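Uncharacterized conserved protein (Methanococcus maripaludis S2, PDB 3C2Q) catalyses the conversion of ornithine to proline with release of ammonia, using NAD(+) as cofactor. Local coordinates at residues 144-149 with 278-283. Sequence-based numbering, arbitrary orientation.
Sequences PAIIHT and IMLSTL
At the C-terminal edge of the Rossmann-fold parallel sheet, Ala145 and Ile146 of the short helix 145-148 meet Leu280 and Ser281, where strand 276-280 runs out into its loop. No direct hydrogen bond joins the two segments. One water does: it accepts from Ala145 N at 2.9 Å and donates to Ser281 O at 2.7 Å. Beside it, Ala145 CB lies 3.2 Å from Ser281 OG, a close carbon-oxygen contact. With chi1 at -159°, Ser281 OG is turned away from its backbone N and lies against the methyl of Ala145; it hydrogen-bonds Asp303 OD1. Two bonds from Thr149, one from N and one from OG1 (2.7 Å), hold Ala145 O.

In Rossmann folds the dinucleotide binds across the C-terminal ends of the parallel strands, where this contact lies. The apolar half is Ile146 against Leu280. The two side chains cross at about a right angle, with Ile146 CD1 3.7 Å from Leu280 CB and 3.9 Å from Leu280 CD1. Leu331 of helix 327-342 touches both. An alanine at Ile146 lacks the CG1-CD1 branch, and would probably leave a gap beside Leu280 CB and Leu331, with the leucine side chain of Leu280 freer to turn.

An imidazole, probably from the crystallisation liquor, lies about 3 Å from the Ser281 side chain (nearest atoms). Thr282 is the N-cap of helix 283-292, through OG1 to His285 N. Thr282 and Asp303 probably bind NAD(+), as in related proteins.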
# COMPACT_ATOMS: atom_id res chain seq x y z
N PRO B 144 18.10 -3.48 -1.25
CA PRO B 144 18.74 -2.51 -2.12
C PRO B 144 18.06 -1.14 -2.18
O PRO B 144 18.69 -0.19 -2.63
CB PRO B 144 18.67 -3.19 -3.50
CG PRO B 144 17.50 -4.13 -3.42
CD PRO B 144 17.57 -4.64 -2.00
N ALA B 145 16.80 -1.02 -1.70
CA ALA B 145 16.17 0.30 -1.66
C ALA B 145 16.90 1.30 -0.80
O ALA B 145 16.76 2.52 -0.99
CB ALA B 145 14.67 0.21 -1.22
N ILE B 146 17.68 0.81 0.17
CA ILE B 146 18.55 1.67 0.96
C ILE B 146 19.39 2.49 0.00
O ILE B 146 19.55 3.69 0.20
CB ILE B 146 19.49 0.85 1.89
CG1 ILE B 146 18.69 0.18 3.02
CG2 ILE B 146 20.59 1.77 2.51
CD1 ILE B 146 19.52 -0.96 3.69
N ILE B 147 19.92 1.82 -1.03
CA ILE B 147 20.82 2.49 -1.98
C ILE B 147 20.03 3.34 -2.97
O ILE B 147 20.35 4.53 -3.20
CB ILE B 147 21.73 1.48 -2.78
CG1 ILE B 147 22.36 0.44 -1.85
CG2 ILE B 147 22.83 2.25 -3.55
CD1 ILE B 147 23.14 1.04 -0.61
N HIS B 148 18.96 2.76 -3.53
CA HIS B 148 18.16 3.49 -4.50
C HIS B 148 17.61 4.79 -3.97
O HIS B 148 17.47 5.74 -4.74
CB HIS B 148 16.96 2.66 -5.01
CG HIS B 148 17.33 1.30 -5.52
ND1 HIS B 148 18.55 1.03 -6.11
CD2 HIS B 148 16.65 0.13 -5.48
CE1 HIS B 148 18.60 -0.25 -6.43
NE2 HIS B 148 17.46 -0.82 -6.07
N THR B 149 17.29 4.83 -2.68
CA THR B 149 16.67 6.04 -2.07
C THR B 149 17.68 7.03 -1.49
O THR B 149 17.28 8.04 -0.89
CB THR B 149 15.68 5.65 -0.94
OG1 THR B 149 16.39 4.96 0.08
CG2 THR B 149 14.58 4.78 -1.46
N ILE B 278 17.85 -3.99 13.27
CA ILE B 278 17.10 -2.99 12.52
C ILE B 278 16.96 -3.47 11.07
O ILE B 278 17.97 -3.72 10.40
CB ILE B 278 17.77 -1.60 12.51
CG1 ILE B 278 17.96 -1.10 13.94
CG2 ILE B 278 16.89 -0.61 11.70
CD1 ILE B 278 18.71 0.22 14.09
N MSE B 279 15.72 -3.63 10.62
CA MSE B 279 15.45 -4.19 9.30
C MSE B 279 15.04 -3.03 8.41
O MSE B 279 14.14 -2.27 8.79
CB MSE B 279 14.28 -5.17 9.38
CG MSE B 279 14.58 -6.37 10.27
SE MSE B 279 12.88 -7.08 10.94
CE MSE B 279 13.73 -8.66 11.82
N LEU B 280 15.71 -2.88 7.25
CA LEU B 280 15.54 -1.68 6.41
C LEU B 280 15.10 -2.06 4.99
O LEU B 280 15.90 -2.56 4.20
CB LEU B 280 16.85 -0.88 6.32
CG LEU B 280 17.51 -0.39 7.63
CD1 LEU B 280 18.95 0.10 7.44
CD2 LEU B 280 16.61 0.72 8.17
N SER B 281 13.81 -1.84 4.69
CA SER B 281 13.31 -2.01 3.32
C SER B 281 13.62 -3.37 2.67
O SER B 281 14.20 -3.44 1.56
CB SER B 281 13.87 -0.88 2.44
OG SER B 281 13.04 -0.74 1.31
N THR B 282 13.20 -4.46 3.32
CA THR B 282 13.38 -5.76 2.73
C THR B 282 12.38 -6.72 3.36
O THR B 282 12.47 -7.03 4.53
CB THR B 282 14.84 -6.33 2.85
OG1 THR B 282 14.82 -7.70 2.43
CG2 THR B 282 15.42 -6.21 4.27
N LEU B 283 11.40 -7.12 2.58
CA LEU B 283 10.42 -8.10 3.03
C LEU B 283 11.09 -9.44 3.28
O LEU B 283 10.93 -10.02 4.34
CB LEU B 283 9.33 -8.26 1.98
CG LEU B 283 8.25 -9.31 2.32
CD1 LEU B 283 7.67 -9.08 3.68
CD2 LEU B 283 7.15 -9.16 1.24
O HOH W 1 14.89 -3.12 -0.98